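Local coordinates for protein alpha-ketoglutarate-dependent 2,4-dichlorophenoxyacetate dioxygenase (Bradyrhizobium diazoefficiens, PDB 5BKE) that probably acts as a metal- and 2-oxoglutarate-dependent dioxygenase of the TfdA family, using its active-site metal to oxidise aryloxyalkanoate herbicides such as 2,4-dichlorophenoxyacetate, at residues Asp52-Glu66 with Arg275-Pro287. Numbering follows the deposited sequence.
With OGA (N-oxalylglycine), chain O.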
# COMPACT_ATOMS: atom_id res chain seq x y z
N ASP C 52 -13.13 -41.88 -35.40
CA ASP C 52 -14.23 -40.91 -35.31
C ASP C 52 -15.14 -41.18 -34.12
O ASP C 52 -15.49 -40.26 -33.38
CB ASP C 52 -15.05 -40.92 -36.60
CG ASP C 52 -14.35 -40.24 -37.76
OD1 ASP C 52 -13.14 -39.92 -37.65
OD2 ASP C 52 -15.01 -40.01 -38.79
N GLU C 53 -15.49 -42.45 -33.92
CA GLU C 53 -16.30 -42.86 -32.79
C GLU C 53 -15.63 -42.63 -31.42
O GLU C 53 -16.29 -42.16 -30.49
CB GLU C 53 -16.75 -44.32 -32.94
CG GLU C 53 -17.78 -44.51 -34.06
CD GLU C 53 -18.29 -45.94 -34.22
OE1 GLU C 53 -17.57 -46.90 -33.86
OE2 GLU C 53 -19.43 -46.10 -34.72
N GLN C 54 -14.34 -42.94 -31.32
CA GLN C 54 -13.60 -42.74 -30.07
C GLN C 54 -13.53 -41.24 -29.72
O GLN C 54 -13.69 -40.87 -28.55
CB GLN C 54 -12.21 -43.37 -30.12
CG GLN C 54 -12.19 -44.89 -29.98
CD GLN C 54 -10.91 -45.54 -30.51
OE1 GLN C 54 -10.09 -44.89 -31.17
NE2 GLN C 54 -10.73 -46.82 -30.23
N GLN C 55 -13.33 -40.41 -30.74
CA GLN C 55 -13.29 -38.96 -30.62
C GLN C 55 -14.60 -38.38 -30.10
O GLN C 55 -14.59 -37.52 -29.21
CB GLN C 55 -12.91 -38.32 -31.96
CG GLN C 55 -12.71 -36.81 -31.94
CD GLN C 55 -12.30 -36.25 -33.29
OE1 GLN C 55 -11.75 -36.97 -34.13
NE2 GLN C 55 -12.54 -34.96 -33.51
N MET C 56 -15.72 -38.85 -30.66
CA MET C 56 -17.04 -38.35 -30.28
C MET C 56 -17.40 -38.82 -28.87
O MET C 56 -17.95 -38.03 -28.08
CB MET C 56 -18.10 -38.75 -31.32
CG MET C 56 -19.53 -38.35 -30.98
SD MET C 56 -19.78 -36.57 -30.78
CE MET C 56 -19.73 -36.01 -32.49
N ALA C 57 -17.08 -40.07 -28.55
CA ALA C 57 -17.27 -40.60 -27.20
C ALA C 57 -16.55 -39.75 -26.13
O ALA C 57 -17.10 -39.51 -25.04
CB ALA C 57 -16.85 -42.06 -27.11
N PHE C 58 -15.34 -39.28 -26.46
CA PHE C 58 -14.59 -38.38 -25.60
C PHE C 58 -15.37 -37.08 -25.43
O PHE C 58 -15.59 -36.65 -24.30
CB PHE C 58 -13.17 -38.13 -26.16
CG PHE C 58 -12.37 -37.07 -25.39
CD1 PHE C 58 -12.20 -37.14 -24.01
CD2 PHE C 58 -11.76 -36.02 -26.07
CE1 PHE C 58 -11.47 -36.16 -23.32
CE2 PHE C 58 -11.02 -35.05 -25.39
CZ PHE C 58 -10.87 -35.12 -24.02
N ALA C 59 -15.80 -36.48 -26.53
CA ALA C 59 -16.57 -35.23 -26.52
C ALA C 59 -17.86 -35.32 -25.72
O ALA C 59 -18.25 -34.36 -25.07
CB ALA C 59 -16.86 -34.77 -27.94
N LEU C 60 -18.51 -36.49 -25.74
CA LEU C 60 -19.82 -36.67 -25.07
C LEU C 60 -19.80 -36.68 -23.54
O LEU C 60 -20.86 -36.53 -22.92
CB LEU C 60 -20.58 -37.88 -25.65
CG LEU C 60 -21.17 -37.69 -27.05
CD1 LEU C 60 -21.63 -39.02 -27.64
CD2 LEU C 60 -22.30 -36.64 -27.09
N ASN C 61 -18.61 -36.82 -22.93
CA ASN C 61 -18.39 -36.56 -21.49
C ASN C 61 -18.85 -35.17 -21.07
O ASN C 61 -19.24 -34.97 -19.91
CB ASN C 61 -16.89 -36.66 -21.15
CG ASN C 61 -16.39 -38.09 -21.12
OD1 ASN C 61 -16.61 -38.82 -20.15
ND2 ASN C 61 -15.72 -38.50 -22.19
N PHE C 62 -18.82 -34.24 -22.02
CA PHE C 62 -18.95 -32.80 -21.78
C PHE C 62 -20.28 -32.21 -22.25
O PHE C 62 -20.47 -30.99 -22.22
CB PHE C 62 -17.75 -32.08 -22.44
CG PHE C 62 -16.43 -32.72 -22.11
CD1 PHE C 62 -15.98 -32.81 -20.79
CD2 PHE C 62 -15.63 -33.26 -23.13
CE1 PHE C 62 -14.76 -33.41 -20.49
CE2 PHE C 62 -14.41 -33.86 -22.83
CZ PHE C 62 -13.98 -33.93 -21.51
N GLY C 63 -21.20 -33.07 -22.68
CA GLY C 63 -22.55 -32.65 -23.05
C GLY C 63 -23.15 -33.55 -24.10
O GLY C 63 -23.04 -34.78 -24.01
N GLN C 64 -23.77 -32.92 -25.09
CA GLN C 64 -24.43 -33.61 -26.20
C GLN C 64 -23.88 -33.09 -27.53
O GLN C 64 -23.31 -32.00 -27.58
CB GLN C 64 -25.95 -33.41 -26.12
CG GLN C 64 -26.59 -34.01 -24.88
CD GLN C 64 -28.11 -33.98 -24.90
OE1 GLN C 64 -28.72 -33.15 -24.23
NE2 GLN C 64 -28.72 -34.90 -25.65
N ARG C 65 -24.04 -33.88 -28.59
CA ARG C 65 -23.72 -33.46 -29.96
C ARG C 65 -24.49 -32.20 -30.34
O ARG C 65 -25.70 -32.10 -30.08
CB ARG C 65 -24.13 -34.53 -30.99
CG ARG C 65 -23.21 -35.73 -31.16
CD ARG C 65 -23.90 -36.80 -32.02
NE ARG C 65 -23.45 -38.18 -31.74
CZ ARG C 65 -23.88 -38.93 -30.73
NH1 ARG C 65 -24.75 -38.46 -29.84
NH2 ARG C 65 -23.40 -40.16 -30.58
N GLU C 66 -23.80 -31.25 -30.97
CA GLU C 66 -24.47 -30.17 -31.66
C GLU C 66 -25.06 -30.69 -32.98
O GLU C 66 -24.35 -31.33 -33.78
CB GLU C 66 -23.53 -28.99 -31.93
CG GLU C 66 -24.29 -27.72 -32.30
CD GLU C 66 -23.39 -26.53 -32.61
OE1 GLU C 66 -22.66 -26.56 -33.63
OE2 GLU C 66 -23.44 -25.55 -31.83
N ARG C 275 -5.45 -32.43 -46.44
CA ARG C 275 -5.50 -31.95 -45.07
C ARG C 275 -6.74 -32.56 -44.46
O ARG C 275 -7.83 -32.04 -44.65
CB ARG C 275 -5.56 -30.42 -45.04
CG ARG C 275 -5.42 -29.84 -43.64
CD ARG C 275 -5.27 -28.34 -43.65
NE ARG C 275 -4.91 -27.83 -42.32
CZ ARG C 275 -5.77 -27.37 -41.42
NH1 ARG C 275 -7.08 -27.34 -41.67
NH2 ARG C 275 -5.31 -26.94 -40.25
N ASP C 276 -6.58 -33.67 -43.75
CA ASP C 276 -7.70 -34.39 -43.16
C ASP C 276 -7.84 -34.04 -41.67
O ASP C 276 -7.15 -34.61 -40.81
CB ASP C 276 -7.59 -35.90 -43.40
CG ASP C 276 -8.87 -36.66 -43.06
OD1 ASP C 276 -9.82 -36.06 -42.49
OD2 ASP C 276 -8.93 -37.87 -43.35
N MET C 277 -8.73 -33.08 -41.41
CA MET C 277 -9.01 -32.57 -40.07
C MET C 277 -10.49 -32.80 -39.77
O MET C 277 -11.36 -32.44 -40.58
CB MET C 277 -8.67 -31.07 -39.97
CG MET C 277 -7.27 -30.67 -40.45
SD MET C 277 -5.91 -31.37 -39.48
CE MET C 277 -6.02 -30.40 -37.98
N ARG C 278 -10.76 -33.40 -38.62
CA ARG C 278 -12.11 -33.82 -38.23
C ARG C 278 -12.47 -33.30 -36.83
O ARG C 278 -11.67 -33.42 -35.90
CB ARG C 278 -12.23 -35.35 -38.28
CG ARG C 278 -11.69 -35.97 -39.56
CD ARG C 278 -11.94 -37.46 -39.62
NE ARG C 278 -11.32 -38.03 -40.81
CZ ARG C 278 -11.32 -39.32 -41.14
NH1 ARG C 278 -11.91 -40.24 -40.38
NH2 ARG C 278 -10.71 -39.70 -42.26
N ARG C 279 -13.67 -32.75 -36.71
CA ARG C 279 -14.13 -32.04 -35.50
C ARG C 279 -15.34 -32.73 -34.84
O ARG C 279 -16.28 -33.12 -35.53
CB ARG C 279 -14.48 -30.58 -35.84
CG ARG C 279 -14.69 -29.66 -34.64
CD ARG C 279 -15.06 -28.24 -35.06
NE ARG C 279 -16.50 -28.06 -35.15
CZ ARG C 279 -17.12 -27.04 -35.75
NH1 ARG C 279 -16.45 -26.06 -36.34
NH2 ARG C 279 -18.45 -27.00 -35.75
N ALA C 280 -15.31 -32.89 -33.53
CA ALA C 280 -16.52 -33.16 -32.75
C ALA C 280 -16.97 -31.86 -32.09
O ALA C 280 -16.13 -31.08 -31.60
CB ALA C 280 -16.28 -34.25 -31.72
N THR C 281 -18.27 -31.63 -32.08
CA THR C 281 -18.84 -30.41 -31.49
C THR C 281 -19.86 -30.72 -30.41
O THR C 281 -20.81 -31.49 -30.63
CB THR C 281 -19.43 -29.47 -32.56
OG1 THR C 281 -18.54 -29.41 -33.68
CG2 THR C 281 -19.59 -28.06 -32.01
N VAL C 282 -19.64 -30.14 -29.23
CA VAL C 282 -20.55 -30.28 -28.10
C VAL C 282 -21.48 -29.09 -28.11
O VAL C 282 -21.02 -27.94 -28.09
CB VAL C 282 -19.80 -30.35 -26.76
CG1 VAL C 282 -20.77 -30.53 -25.59
CG2 VAL C 282 -18.77 -31.47 -26.78
N ALA C 283 -22.79 -29.36 -28.14
CA ALA C 283 -23.83 -28.32 -28.15
C ALA C 283 -23.70 -27.41 -26.94
O ALA C 283 -23.32 -27.86 -25.87
CB ALA C 283 -25.22 -28.96 -28.17
N GLY C 284 -24.04 -26.14 -27.13
CA GLY C 284 -24.19 -25.19 -26.01
C GLY C 284 -25.42 -25.47 -25.16
O GLY C 284 -26.36 -26.11 -25.62
N THR C 285 -25.41 -24.97 -23.92
CA THR C 285 -26.52 -25.15 -22.97
C THR C 285 -27.51 -23.98 -23.01
O THR C 285 -28.73 -24.18 -23.06
CB THR C 285 -26.01 -25.29 -21.52
OG1 THR C 285 -24.77 -26.02 -21.49
CG2 THR C 285 -27.05 -25.99 -20.64
N GLU C 286 -26.97 -22.76 -22.97
CA GLU C 286 -27.79 -21.57 -22.81
C GLU C 286 -27.39 -20.51 -23.84
O GLU C 286 -26.22 -20.42 -24.20
CB GLU C 286 -27.67 -21.05 -21.37
CG GLU C 286 -29.01 -20.90 -20.66
CD GLU C 286 -28.92 -21.13 -19.16
OE1 GLU C 286 -29.09 -20.16 -18.40
OE2 GLU C 286 -28.69 -22.29 -18.74
N PRO C 287 -28.37 -19.71 -24.33
CA PRO C 287 -28.04 -18.63 -25.27
C PRO C 287 -27.29 -17.47 -24.58
O PRO C 287 -27.09 -17.51 -23.36
CB PRO C 287 -29.42 -18.18 -25.78
CG PRO C 287 -30.33 -18.45 -24.63
CD PRO C 287 -29.82 -19.73 -24.03
C1 OGA O . -12.88 -25.77 -36.89
C2 OGA O . -11.87 -24.91 -37.47
C4 OGA O . -9.62 -24.80 -38.45
C5 OGA O . -8.64 -25.83 -38.93
O1 OGA O . -13.81 -25.21 -36.26
O2 OGA O . -12.76 -27.01 -37.01
O2' OGA O . -12.16 -23.74 -37.68
O3 OGA O . -9.06 -26.67 -39.77
N1 OGA O . -10.69 -25.46 -37.71
O4 OGA O . -7.47 -25.82 -38.48
O HOH W 1 -24.27 -30.04 -24.51
O HOH W 2 -24.97 -25.29 -29.92
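Asp52 and Arg278 meet at about a right angle, the carboxylate and guanidinium planes 81° apart. NH1 of Arg278 reaches OD1 of Asp52 at 3.0 Å; OD1 lies in the guanidinium plane, while Arg133 also holds it. The extended arginine chain turns NE and NH2 side-on to the two carboxylate oxygens of Asp276, which fixes the guanidinium's rotation. With a leucine at Arg278 the two carboxylates would probably keep Arg133 and Arg80 but lose the cation that joins them. One turn on, Gln55 has CG anti to its backbone N (chi1 -175°) and an extended chain, carrying the amide to the strand: NE2 donates to Arg278 O (3.0 Å) from above the carbonyl plane, while OE1 takes NH1 of Arg133. Small residues suit the middle, where Ala280 CB lies 3.9 Å from both Ala59 CB and the bent-in Met56 CE. Here helix 52-59 packs on the major sheet of the double-stranded beta-helix (cupin) fold; on the far side, Arg279 from strand 276-281 and Arg275 just before it bind opposite ends of N-oxalylglycine beside the manganese. Arg279 NE and NH2 both grip Thr281 OG1, also bonded to Asn86, which probably steadies NH1 for its 2.8 Å bond to ligand O1. Farther along, Val282 CG2 packs on Ala59 and CG1 on Phe62 O. Ala283 N donates to Gln64 O and Glu66 N to Thr281 O, while Glu66, its OE1 held by Ser118, lies obliquely against Thr281 CG2.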